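Local coordinates for protein oligogalacturonate lyase (Yersinia enterocolitica subsp. enterocolitica, PDB 3PE7) that catalyses the beta-elimination of oligogalacturonates in the cytoplasm, as a seven-bladed beta-propeller lyase that holds a manganese ion and calcium ions, at residues L9-Y14 and Y63-N68; L95-V98 and L104-V107; E160-K165 and D212-R217; L170-L175 and I221-T226; V255-L258 and D263-I266. One frame throughout, in Å; residues are numbered along the deposited sequence.

Contact 1: residues L9-Y14 and Y63-N68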
# COMPACT_ATOMS: atom_id res chain seq x y z
N LEU A 9 -8.85 -18.19 15.15
CA LEU A 9 -9.10 -18.40 13.74
C LEU A 9 -8.60 -19.76 13.31
O LEU A 9 -7.59 -20.24 13.82
CB LEU A 9 -8.42 -17.31 12.91
CG LEU A 9 -8.82 -15.87 13.21
CD1 LEU A 9 -8.08 -14.97 12.26
CD2 LEU A 9 -10.32 -15.68 13.08
N THR A 10 -9.30 -20.35 12.35
CA THR A 10 -8.83 -21.57 11.71
C THR A 10 -8.00 -21.22 10.47
O THR A 10 -8.36 -20.31 9.72
CB THR A 10 -10.03 -22.45 11.29
OG1 THR A 10 -10.80 -22.80 12.43
CG2 THR A 10 -9.57 -23.71 10.61
N PHE A 11 -6.87 -21.90 10.30
CA PHE A 11 -6.00 -21.68 9.14
C PHE A 11 -6.22 -22.88 8.23
O PHE A 11 -5.96 -24.03 8.62
CB PHE A 11 -4.52 -21.65 9.56
CG PHE A 11 -4.08 -20.38 10.26
CD1 PHE A 11 -2.73 -20.22 10.58
CD2 PHE A 11 -4.98 -19.35 10.56
CE1 PHE A 11 -2.27 -19.07 11.22
CE2 PHE A 11 -4.55 -18.20 11.19
CZ PHE A 11 -3.18 -18.04 11.53
N ASP A 12 -6.68 -22.62 7.01
CA ASP A 12 -7.01 -23.71 6.09
C ASP A 12 -5.99 -23.82 4.96
O ASP A 12 -5.87 -22.91 4.12
CB ASP A 12 -8.43 -23.55 5.56
CG ASP A 12 -9.48 -23.68 6.65
OD1 ASP A 12 -9.58 -24.78 7.23
OD2 ASP A 12 -10.19 -22.72 6.95
N THR A 13 -5.25 -24.92 4.96
CA THR A 13 -4.12 -25.11 4.05
C THR A 13 -4.45 -26.10 2.93
O THR A 13 -5.07 -27.15 3.17
CB THR A 13 -2.88 -25.60 4.81
OG1 THR A 13 -2.59 -24.70 5.88
CG2 THR A 13 -1.66 -25.68 3.88
N TYR A 14 -4.06 -25.74 1.71
CA TYR A 14 -4.38 -26.51 0.50
C TYR A 14 -3.32 -26.27 -0.58
O TYR A 14 -2.33 -25.58 -0.34
CB TYR A 14 -5.78 -26.13 -0.02
CG TYR A 14 -5.97 -24.66 -0.29
CD1 TYR A 14 -6.13 -23.74 0.76
CD2 TYR A 14 -5.99 -24.19 -1.59
CE1 TYR A 14 -6.30 -22.40 0.50
CE2 TYR A 14 -6.18 -22.86 -1.85
CZ TYR A 14 -6.33 -21.97 -0.80
OH TYR A 14 -6.52 -20.64 -1.06
N TYR A 63 -7.13 -5.61 13.59
CA TYR A 63 -6.85 -6.78 14.41
C TYR A 63 -5.38 -7.12 14.32
O TYR A 63 -4.74 -6.81 13.32
CB TYR A 63 -7.66 -7.99 13.92
CG TYR A 63 -9.13 -7.83 14.16
CD1 TYR A 63 -9.76 -8.44 15.24
CD2 TYR A 63 -9.91 -7.04 13.30
CE1 TYR A 63 -11.13 -8.24 15.49
CE2 TYR A 63 -11.26 -6.83 13.54
CZ TYR A 63 -11.87 -7.45 14.63
OH TYR A 63 -13.21 -7.25 14.86
N LEU A 64 -4.83 -7.73 15.37
CA LEU A 64 -3.48 -8.30 15.29
C LEU A 64 -3.60 -9.80 15.42
O LEU A 64 -4.10 -10.32 16.43
CB LEU A 64 -2.57 -7.72 16.40
CG LEU A 64 -1.08 -8.03 16.23
CD1 LEU A 64 -0.47 -7.20 15.10
CD2 LEU A 64 -0.33 -7.74 17.53
N LEU A 65 -3.13 -10.50 14.39
CA LEU A 65 -3.22 -11.96 14.35
C LEU A 65 -1.89 -12.57 14.79
O LEU A 65 -0.83 -12.26 14.20
CB LEU A 65 -3.58 -12.43 12.93
CG LEU A 65 -3.57 -13.92 12.60
CD1 LEU A 65 -4.46 -14.74 13.53
CD2 LEU A 65 -3.98 -14.14 11.13
N ASP A 66 -1.94 -13.41 15.82
CA ASP A 66 -0.77 -14.19 16.24
C ASP A 66 -0.73 -15.44 15.35
O ASP A 66 -1.62 -16.29 15.43
CB ASP A 66 -0.84 -14.57 17.72
CG ASP A 66 0.43 -15.24 18.22
OD1 ASP A 66 0.94 -16.17 17.56
OD2 ASP A 66 0.91 -14.84 19.30
N LEU A 67 0.28 -15.53 14.49
CA LEU A 67 0.32 -16.59 13.48
C LEU A 67 0.68 -17.96 14.04
O LEU A 67 0.48 -18.97 13.39
CB LEU A 67 1.26 -16.20 12.32
CG LEU A 67 0.86 -14.95 11.53
CD1 LEU A 67 2.04 -14.50 10.68
CD2 LEU A 67 -0.35 -15.20 10.66
N ASN A 68 1.21 -17.97 15.26
CA ASN A 68 1.55 -19.23 15.92
C ASN A 68 0.35 -19.76 16.69
O ASN A 68 0.05 -20.96 16.68
CB ASN A 68 2.75 -19.02 16.84
CG ASN A 68 4.04 -18.78 16.07
OD1 ASN A 68 4.71 -17.78 16.30
ND2 ASN A 68 4.36 -19.66 15.14
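Leu9, Phe11, Leu65 and Leu67 bring 9-14 and 63-68 together through apolar contact, with no hydrogen bond running between the two segments. Leu9 and Leu65 meet methyl to methyl, CD1 of Leu9 lying 3.8 Å from CD1 of Leu65. Phe11 supplies the largest surface: the far end of its ring meets the forked end of Leu65 obliquely, with CZ of Phe11 4.0 Å from CD2 of Leu65. The two side chains approach from opposite directions. CG of Leu65 stands anti to its backbone N (chi1 173°), which carries both methyls out to where Leu9 and Phe11 converge. Leu67 adds its CD2 methyl, 4.1 Å from CZ of Phe11.

These contacts illustrate how a beta-propeller joins neighbouring blades. Strand 61-66 lies within the sheet that strand 6-8 borders, whereas strand 12-15 is outermost in the sheet that also holds strand 376-381. The chain from Leu9 to Phe11 is therefore a bridge between the blade containing the C-terminal strands and the next one; Leu9 packs on the latter, while Phe11 also touches Thr24 and Leu26 on the side of the former.

Polar groups take a smaller share. The carbonyl O of Leu67 lies 3.5 Å from CE1 of Phe11, a contact oblique to the ring. Where strand 61-66 gives way to a turn, OD1 of Asp66 accepts from N of Asn68 at 2.9 Å, forming an Asx turn; the same oxygen also accepts from N of Thr69. Across the bridge, Gln70 bonds the backbone of Leu9, and its side chain donates to the carbonyl O of Leu9.

Contact 2: residues L95-V98 and L104-V107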
# COMPACT_ATOMS: atom_id res chain seq x y z
N LEU A 95 0.44 0.84 16.66
CA LEU A 95 -0.26 0.94 15.39
C LEU A 95 -0.59 2.41 15.13
O LEU A 95 -1.07 3.10 16.03
CB LEU A 95 -1.55 0.13 15.42
CG LEU A 95 -2.67 0.49 14.43
CD1 LEU A 95 -2.29 0.11 12.99
CD2 LEU A 95 -3.94 -0.23 14.88
N PHE A 96 -0.32 2.89 13.92
CA PHE A 96 -0.78 4.21 13.47
C PHE A 96 -1.85 4.04 12.41
O PHE A 96 -1.70 3.21 11.50
CB PHE A 96 0.37 5.03 12.89
CG PHE A 96 1.39 5.45 13.91
CD1 PHE A 96 2.46 4.62 14.21
CD2 PHE A 96 1.27 6.67 14.56
CE1 PHE A 96 3.42 5.01 15.17
CE2 PHE A 96 2.23 7.08 15.51
CZ PHE A 96 3.30 6.25 15.82
N TYR A 97 -2.95 4.79 12.53
CA TYR A 97 -4.02 4.72 11.54
C TYR A 97 -4.86 5.99 11.61
O TYR A 97 -4.74 6.77 12.55
CB TYR A 97 -4.90 3.48 11.79
CG TYR A 97 -5.88 3.66 12.94
CD1 TYR A 97 -5.45 3.59 14.27
CD2 TYR A 97 -7.24 3.89 12.70
CE1 TYR A 97 -6.35 3.75 15.33
CE2 TYR A 97 -8.14 4.06 13.76
CZ TYR A 97 -7.69 3.99 15.06
OH TYR A 97 -8.57 4.16 16.12
N VAL A 98 -5.72 6.18 10.62
CA VAL A 98 -6.61 7.34 10.57
C VAL A 98 -8.05 6.95 10.93
O VAL A 98 -8.64 6.00 10.37
CB VAL A 98 -6.59 8.04 9.20
CG1 VAL A 98 -7.56 9.25 9.20
CG2 VAL A 98 -5.18 8.48 8.84
N LEU A 104 -5.26 11.35 13.03
CA LEU A 104 -4.16 10.39 12.97
C LEU A 104 -3.92 9.87 14.38
O LEU A 104 -3.56 10.64 15.29
CB LEU A 104 -2.90 11.05 12.37
CG LEU A 104 -1.72 10.14 11.96
CD1 LEU A 104 -0.99 9.51 13.17
CD2 LEU A 104 -2.10 9.05 10.96
N MET A 105 -4.12 8.57 14.57
CA MET A 105 -4.11 7.93 15.88
C MET A 105 -2.87 7.07 16.05
O MET A 105 -2.37 6.51 15.07
CB MET A 105 -5.32 7.01 16.05
CG MET A 105 -6.68 7.62 15.73
SD MET A 105 -7.07 9.00 16.85
CE MET A 105 -7.07 8.16 18.41
N ARG A 106 -2.41 6.97 17.29
CA ARG A 106 -1.40 6.00 17.71
C ARG A 106 -2.00 5.07 18.75
O ARG A 106 -2.55 5.52 19.78
CB ARG A 106 -0.15 6.69 18.28
CG ARG A 106 1.01 5.72 18.63
CD ARG A 106 2.11 6.45 19.42
NE ARG A 106 3.22 5.56 19.76
CZ ARG A 106 3.25 4.74 20.81
NH1 ARG A 106 2.24 4.68 21.68
NH2 ARG A 106 4.32 3.98 21.01
N VAL A 107 -1.93 3.77 18.49
CA VAL A 107 -2.44 2.79 19.43
C VAL A 107 -1.25 2.06 20.06
O VAL A 107 -0.43 1.46 19.35
CB VAL A 107 -3.36 1.75 18.74
CG1 VAL A 107 -3.95 0.81 19.75
CG2 VAL A 107 -4.46 2.46 17.94
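Leu95 and Val107 are joined by two backbone hydrogen bonds: N of Leu95 donates to O of Val107 at 2.9 Å, and N of Val107 returns the bond to O of Leu95 at 2.7 Å. Tyr97 and Met105 form the second hydrogen-bonded pair of this antiparallel hairpin. Here N of Met105 meets O of Tyr97 at 2.8 Å with an N-H...O angle of 170°, while the bond from N of Tyr97 to O of Met105 is longer, at 3.1 Å. Phe96 with Arg106 and Val98 with Leu104 are the non-hydrogen-bonded pairs, and CA of Phe96 makes a CA-H...O contact to O of Met105.

On the face carrying Phe96, the extended chain of Arg106 passes over the ring, and its CG forms a CH-pi contact 4.0 Å from the ring centroid. Leu104 CD1 touches the edge of that ring. On the other face, Tyr97 takes the cramped chi1 of 77°, its CG lying between the backbone N and the carbonyl carbon. This lays the ring alongside Met105, whose CG sits over one face, while CG2 of Val107 reaches its edge at CE1, 3.5 Å away.

The tyrosine's OH bonds Glu114 on strand 114-119, which flanks the hairpin beyond strand 103-108. Strand 87-88 borders it on the other side, where Phe96 meets Phe87, making strands 94-99 and 103-108 the middle pair of a four-stranded propeller blade.

Contact 3: residues E160-K165 and D212-R217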
# COMPACT_ATOMS: atom_id res chain seq x y z
N GLU A 160 -12.79 13.17 -13.28
CA GLU A 160 -13.16 14.59 -13.39
C GLU A 160 -12.46 15.48 -12.38
O GLU A 160 -12.24 16.67 -12.63
CB GLU A 160 -14.68 14.77 -13.27
CG GLU A 160 -15.49 14.13 -14.43
CD GLU A 160 -15.09 14.66 -15.79
OE1 GLU A 160 -15.05 15.90 -15.98
OE2 GLU A 160 -14.83 13.83 -16.69
N PHE A 161 -12.13 14.91 -11.22
CA PHE A 161 -11.51 15.68 -10.14
C PHE A 161 -10.19 16.32 -10.58
O PHE A 161 -9.88 17.45 -10.18
CB PHE A 161 -11.28 14.78 -8.93
CG PHE A 161 -10.86 15.51 -7.71
CD1 PHE A 161 -11.69 16.47 -7.13
CD2 PHE A 161 -9.62 15.26 -7.12
CE1 PHE A 161 -11.29 17.16 -5.98
CE2 PHE A 161 -9.23 15.94 -5.97
CZ PHE A 161 -10.06 16.89 -5.40
N TYR A 162 -9.45 15.59 -11.39
CA TYR A 162 -8.15 16.05 -11.90
C TYR A 162 -8.23 17.43 -12.58
O TYR A 162 -7.37 18.28 -12.37
CB TYR A 162 -7.58 15.01 -12.87
CG TYR A 162 -6.44 15.50 -13.74
CD1 TYR A 162 -6.64 15.79 -15.10
CD2 TYR A 162 -5.16 15.66 -13.22
CE1 TYR A 162 -5.59 16.25 -15.90
CE2 TYR A 162 -4.11 16.12 -14.01
CZ TYR A 162 -4.33 16.41 -15.35
OH TYR A 162 -3.28 16.84 -16.14
N PHE A 163 -9.29 17.65 -13.35
CA PHE A 163 -9.43 18.88 -14.13
C PHE A 163 -9.80 20.10 -13.29
O PHE A 163 -9.69 21.24 -13.78
CB PHE A 163 -10.45 18.67 -15.25
CG PHE A 163 -10.10 17.54 -16.18
CD1 PHE A 163 -9.27 17.77 -17.28
CD2 PHE A 163 -10.59 16.26 -15.95
CE1 PHE A 163 -8.95 16.72 -18.15
CE2 PHE A 163 -10.26 15.20 -16.82
CZ PHE A 163 -9.45 15.43 -17.92
N THR A 164 -10.22 19.88 -12.05
CA THR A 164 -10.61 20.97 -11.15
C THR A 164 -9.42 21.71 -10.54
O THR A 164 -9.61 22.74 -9.92
CB THR A 164 -11.53 20.49 -10.00
OG1 THR A 164 -10.82 19.60 -9.14
CG2 THR A 164 -12.79 19.80 -10.54
N LYS A 165 -8.21 21.17 -10.72
CA LYS A 165 -7.00 21.78 -10.15
C LYS A 165 -7.15 22.11 -8.66
O LYS A 165 -7.03 23.28 -8.26
CB LYS A 165 -6.58 23.04 -10.94
CG LYS A 165 -6.02 22.75 -12.31
CD LYS A 165 -5.54 24.02 -12.99
CE LYS A 165 -5.52 23.87 -14.49
NZ LYS A 165 -4.31 23.17 -15.01
N ASP A 212 -2.48 9.09 -18.88
CA ASP A 212 -2.06 9.59 -20.18
C ASP A 212 -2.19 11.11 -20.31
O ASP A 212 -1.86 11.69 -21.34
CB ASP A 212 -2.82 8.87 -21.31
CG ASP A 212 -4.34 8.97 -21.18
OD1 ASP A 212 -4.87 9.04 -20.05
OD2 ASP A 212 -5.03 8.95 -22.23
N LEU A 213 -2.66 11.76 -19.24
CA LEU A 213 -2.86 13.21 -19.27
C LEU A 213 -1.88 13.99 -18.40
O LEU A 213 -1.53 15.12 -18.74
CB LEU A 213 -4.30 13.58 -18.90
CG LEU A 213 -5.39 13.08 -19.86
CD1 LEU A 213 -6.74 13.57 -19.38
CD2 LEU A 213 -5.14 13.52 -21.31
N VAL A 214 -1.45 13.39 -17.29
CA VAL A 214 -0.56 14.10 -16.38
C VAL A 214 0.74 14.49 -17.08
O VAL A 214 1.28 13.72 -17.87
CB VAL A 214 -0.30 13.32 -15.06
CG1 VAL A 214 -1.59 13.17 -14.27
CG2 VAL A 214 0.33 11.93 -15.32
N ASP A 215 1.22 15.71 -16.80
CA ASP A 215 2.51 16.20 -17.28
C ASP A 215 3.64 15.19 -16.97
O ASP A 215 4.41 14.79 -17.86
CB ASP A 215 2.82 17.61 -16.73
CG ASP A 215 2.89 17.69 -15.18
OD1 ASP A 215 3.51 18.66 -14.67
OD2 ASP A 215 2.34 16.83 -14.45
N ALA A 216 3.71 14.78 -15.72
CA ALA A 216 4.65 13.75 -15.28
C ALA A 216 4.10 13.17 -14.00
O ALA A 216 3.63 13.89 -13.12
CB ALA A 216 6.05 14.32 -15.06
N ARG A 217 4.15 11.84 -13.91
CA ARG A 217 3.63 11.15 -12.77
C ARG A 217 4.47 11.41 -11.52
O ARG A 217 3.95 11.83 -10.51
CB ARG A 217 3.61 9.65 -13.05
CG ARG A 217 2.38 8.96 -12.61
CD ARG A 217 2.32 8.63 -11.16
NE ARG A 217 0.94 8.73 -10.78
CZ ARG A 217 0.33 8.11 -9.77
NH1 ARG A 217 0.99 7.30 -8.96
NH2 ARG A 217 -0.95 8.33 -9.59
O HOH W 1 -0.79 17.40 -15.29
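Tyr162 is directed toward 212-217, its CG anti to the backbone N (chi1 165°). The end of the ring reaches between Leu213 and Val214: CE2 of Tyr162 lies 3.9 Å from CG1 of Val214, and CE1 of Tyr162 approaches CB of Leu213 at 4.2 Å, both obliquely to the ring. Phe163 comes in beside it and crosses Leu213 at about a right angle, with its CZ 3.6 Å from CD1 of Leu213. The two aromatic residues also brace each other, since CD1 of Tyr162 stands over the centre of one face of the Phe163 ring.

The phenol oxygen finds its polar partner in a water. This molecule lies in the plane of the Tyr162 ring, 2.7 Å from OH, and accepts from N of Asp215 at 3.0 Å, a bridge that links 160-165 to the loop. Asp215 is itself steadied through OD2, which is hydrogen-bonded to His207.

The contact joins the C-terminal region of the helix that begins at residue 155 to the long loop between strands 202-207 and 218-222, two sides that belong to successive propeller blades. Pro210, on that same loop, also touches Tyr162, while Phe161 meets Trp189 edge-to-face ahead of strand 190-196.

Contact 4: residues L170-L175 and I221-T226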
# COMPACT_ATOMS: atom_id res chain seq x y z
N LEU A 170 1.25 19.27 0.62
CA LEU A 170 2.01 18.12 1.09
C LEU A 170 2.49 18.50 2.48
O LEU A 170 3.29 19.43 2.64
CB LEU A 170 3.19 17.90 0.14
CG LEU A 170 3.92 16.55 0.16
CD1 LEU A 170 4.98 16.57 -0.95
CD2 LEU A 170 4.57 16.29 1.49
N MET A 171 1.98 17.79 3.48
CA MET A 171 2.23 18.11 4.88
C MET A 171 3.28 17.19 5.46
O MET A 171 3.34 16.02 5.12
CB MET A 171 0.96 17.96 5.71
CG MET A 171 -0.17 18.92 5.31
SD MET A 171 0.35 20.63 5.51
CE MET A 171 0.73 20.67 7.26
N ARG A 172 4.09 17.72 6.36
CA ARG A 172 4.82 16.82 7.21
C ARG A 172 4.47 17.08 8.67
O ARG A 172 4.31 18.24 9.09
CB ARG A 172 6.32 16.80 6.90
CG ARG A 172 7.06 17.99 7.33
CD ARG A 172 8.52 17.60 7.59
NE ARG A 172 9.12 18.55 8.51
CZ ARG A 172 9.72 19.68 8.15
NH1 ARG A 172 9.84 20.00 6.87
NH2 ARG A 172 10.23 20.48 9.08
N VAL A 173 4.30 15.98 9.39
CA VAL A 173 3.83 15.99 10.77
C VAL A 173 4.89 15.38 11.68
O VAL A 173 5.44 14.31 11.39
CB VAL A 173 2.48 15.21 10.93
CG1 VAL A 173 2.10 15.04 12.40
CG2 VAL A 173 1.34 15.93 10.18
N ASP A 174 5.19 16.09 12.77
CA ASP A 174 6.08 15.59 13.81
C ASP A 174 5.30 14.72 14.79
O ASP A 174 4.34 15.19 15.43
CB ASP A 174 6.72 16.78 14.54
CG ASP A 174 7.83 16.36 15.49
OD1 ASP A 174 7.59 15.53 16.39
OD2 ASP A 174 8.94 16.92 15.35
N LEU A 175 5.70 13.46 14.91
CA LEU A 175 4.98 12.50 15.75
C LEU A 175 5.12 12.72 17.26
O LEU A 175 4.26 12.28 18.04
CB LEU A 175 5.34 11.06 15.39
CG LEU A 175 4.82 10.47 14.07
CD1 LEU A 175 5.35 9.06 13.89
CD2 LEU A 175 3.27 10.47 13.97
N ILE A 221 11.00 15.79 -3.95
CA ILE A 221 11.26 17.10 -3.36
C ILE A 221 12.07 16.89 -2.09
O ILE A 221 11.97 15.84 -1.44
CB ILE A 221 9.93 17.88 -3.09
CG1 ILE A 221 10.18 19.37 -2.83
CG2 ILE A 221 9.12 17.22 -1.96
CD1 ILE A 221 8.90 20.22 -2.91
N ASN A 222 12.88 17.88 -1.74
CA ASN A 222 13.56 17.84 -0.45
C ASN A 222 12.56 18.08 0.67
O ASN A 222 11.54 18.76 0.46
CB ASN A 222 14.68 18.88 -0.37
CG ASN A 222 15.83 18.59 -1.32
OD1 ASN A 222 15.96 17.50 -1.88
ND2 ASN A 222 16.70 19.58 -1.48
N GLU A 223 12.88 17.55 1.84
CA GLU A 223 12.03 17.69 3.02
C GLU A 223 11.72 19.15 3.34
O GLU A 223 10.64 19.45 3.83
CB GLU A 223 12.70 17.03 4.22
CG GLU A 223 11.75 16.73 5.37
CD GLU A 223 12.47 16.19 6.56
OE1 GLU A 223 11.85 15.42 7.32
OE2 GLU A 223 13.67 16.52 6.73
N ASP A 224 12.66 20.05 3.05
CA ASP A 224 12.45 21.46 3.39
C ASP A 224 11.70 22.22 2.29
O ASP A 224 11.55 23.45 2.37
CB ASP A 224 13.78 22.14 3.74
CG ASP A 224 14.74 22.18 2.56
OD1 ASP A 224 14.37 21.80 1.42
OD2 ASP A 224 15.90 22.59 2.77
N GLY A 225 11.21 21.50 1.27
CA GLY A 225 10.48 22.12 0.16
C GLY A 225 11.31 22.55 -1.03
O GLY A 225 10.76 22.92 -2.08
N THR A 226 12.64 22.49 -0.91
CA THR A 226 13.51 22.88 -2.01
C THR A 226 13.70 21.76 -3.03
O THR A 226 13.41 20.59 -2.74
CB THR A 226 14.91 23.36 -1.53
OG1 THR A 226 15.62 22.26 -0.93
CG2 THR A 226 14.80 24.49 -0.54
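Leu170 opens the contact with Ile221, CD1 of Leu170 lying 4.3 Å from CG2 of Ile221. The two belong to successive blades of the beta-propeller: Leu170 to strand 168-174, Ile221 to strand 218-222 of the next sheet. Phe205 touches both, so this loose methyl contact belongs to a larger apolar layer between the blades.

Two residues on, Arg172 carries most of the interface. Its CG occupies the hindered place between the backbone N and the carbonyl carbon (chi1 73°), from which the chain runs extended to NE and crosses Glu223 at about a right angle. CD of Arg172 comes within 4.0 Å of CG of Glu223. The carbonyl O of Glu223 lies near the guanidinium plane, at its edge, 3.2 Å from NH1 of Arg172. The carboxylate makes no salt bridge with this arginine: OE1 of Glu223 is 4.3 Å from NE of Arg172 and well out of the guanidinium plane, so the two charges can attract only in a general way. That oxygen is instead claimed by Lys138 and the hydroxyl of Tyr195.

Glu223 is presented to Arg172 by a type I turn from Asn222 to Gly225. Within the turn, Asp224 OD1 accepts two bonds from Thr226, just beyond it: the hydroxyl OG1 on its syn lone pair at 2.7 Å, and the backbone N on the anti side, 34° out of the carboxylate plane, at 3.0 Å, completing an Asx turn.

Contact 5: residues V255-L258 and D263-I266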
# COMPACT_ATOMS: atom_id res chain seq x y z
N VAL A 255 6.34 1.18 -12.96
CA VAL A 255 5.94 0.45 -14.15
C VAL A 255 5.74 1.44 -15.30
O VAL A 255 5.15 2.52 -15.10
CB VAL A 255 4.66 -0.35 -13.89
CG1 VAL A 255 4.11 -0.97 -15.19
CG2 VAL A 255 4.95 -1.45 -12.90
N SER A 256 6.24 1.09 -16.47
CA SER A 256 6.16 1.94 -17.64
C SER A 256 5.48 1.21 -18.81
O SER A 256 5.71 0.03 -19.04
CB SER A 256 7.56 2.37 -18.07
OG SER A 256 7.53 3.10 -19.29
N TYR A 257 4.66 1.93 -19.56
CA TYR A 257 4.15 1.38 -20.81
C TYR A 257 3.87 2.49 -21.81
O TYR A 257 3.82 3.66 -21.44
CB TYR A 257 2.91 0.51 -20.56
CG TYR A 257 1.74 1.21 -19.88
CD1 TYR A 257 0.71 1.77 -20.64
CD2 TYR A 257 1.65 1.28 -18.48
CE1 TYR A 257 -0.38 2.41 -20.01
CE2 TYR A 257 0.57 1.91 -17.86
CZ TYR A 257 -0.44 2.47 -18.63
OH TYR A 257 -1.51 3.08 -18.00
N LEU A 258 3.71 2.11 -23.08
CA LEU A 258 3.55 3.06 -24.18
C LEU A 258 2.22 2.84 -24.86
O LEU A 258 1.79 1.70 -25.03
CB LEU A 258 4.67 2.88 -25.20
CG LEU A 258 6.11 3.15 -24.78
CD1 LEU A 258 7.07 2.68 -25.90
CD2 LEU A 258 6.29 4.63 -24.46
N ASP A 263 2.48 -4.13 -23.72
CA ASP A 263 3.63 -4.60 -22.92
C ASP A 263 3.94 -3.63 -21.79
O ASP A 263 3.93 -2.42 -21.98
CB ASP A 263 4.87 -4.80 -23.80
CG ASP A 263 4.72 -5.95 -24.76
OD1 ASP A 263 3.86 -6.84 -24.51
OD2 ASP A 263 5.47 -5.98 -25.76
N ARG A 264 4.18 -4.20 -20.62
CA ARG A 264 4.53 -3.43 -19.43
C ARG A 264 5.96 -3.75 -19.06
O ARG A 264 6.42 -4.87 -19.26
CB ARG A 264 3.62 -3.84 -18.27
CG ARG A 264 2.46 -2.90 -17.99
CD ARG A 264 1.41 -2.94 -19.05
NE ARG A 264 0.19 -2.25 -18.60
CZ ARG A 264 -0.75 -1.79 -19.43
NH1 ARG A 264 -1.82 -1.18 -18.94
NH2 ARG A 264 -0.62 -1.93 -20.74
N PHE A 265 6.65 -2.76 -18.47
CA PHE A 265 8.05 -2.90 -18.07
C PHE A 265 8.31 -2.35 -16.67
O PHE A 265 7.77 -1.31 -16.31
CB PHE A 265 8.96 -2.18 -19.08
CG PHE A 265 8.93 -2.78 -20.45
CD1 PHE A 265 9.80 -3.80 -20.79
CD2 PHE A 265 7.99 -2.35 -21.39
CE1 PHE A 265 9.74 -4.39 -22.06
CE2 PHE A 265 7.94 -2.92 -22.66
CZ PHE A 265 8.81 -3.94 -22.99
N ILE A 266 9.10 -3.09 -15.89
CA ILE A 266 9.58 -2.58 -14.60
C ILE A 266 10.84 -1.74 -14.81
O ILE A 266 11.77 -2.17 -15.51
CB ILE A 266 9.91 -3.73 -13.59
CG1 ILE A 266 8.70 -4.65 -13.40
CG2 ILE A 266 10.39 -3.17 -12.27
CD1 ILE A 266 9.02 -5.92 -12.59
O HOH W 2 3.72 -0.65 -23.90
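Ser256 and Phe265 satisfy each other's backbone: N of Ser256 donates to O of Phe265 at 2.9 Å, and N of Phe265 returns a more bent bond to O of Ser256 at 3.0 Å. The serine hydroxyl OG is hydrogen-bonded to Glu238. Farther out, a water continues the pairing, accepting from N of Leu258 at 2.9 Å and lying 2.6 Å from O of Asp263, to which it probably donates.

Arg264 spends its charge differently. Its guanidinium lies flat on the ring of Tyr257, the planes 2° apart, and CZ of Arg264 stands 3.9 Å from the centroid of the Tyr257 ring in a cation-pi stack. A bend at chi2 (70°) lets the arginine chain run alongside the tyrosine, NE of Arg264 over CD2, and NH1 near CZ, of Tyr257. NH2 is held by the carbonyl O of Pro262, which probably fixes the rotation of the flat group. Nearer the backbone, CG of Arg264 packs on CG1 of Val255 at 3.8 Å.

Strands 252-258 and 264-269 form an antiparallel hairpin, the middle two strands of a four-stranded blade in the seven-bladed propeller; Val255 also touches Leu288, beside the manganese ligand His287.

How the contacts relate
From the N terminus, contact 1 closes the first long loop, tying the bridge between the 12-15 sheet and its neighbour to strand 61-66. Contact 2 follows in series and closes only a short hairpin within the next blade. Contacts 3 and 4 then cross, their segments alternating along the chain: 160-165 and 170-175 pair in the same order with 212-217 and 221-226, so two successive blades are joined twice, at places whose centres are 23 Å apart. Contact 5, again a short hairpin, comes last and joins the two middle strands of the sheet that follows the one holding 218-222. Contacts 2 and 4 touch where Phe96 CE2 packs 3.9 Å from Leu175 CD2.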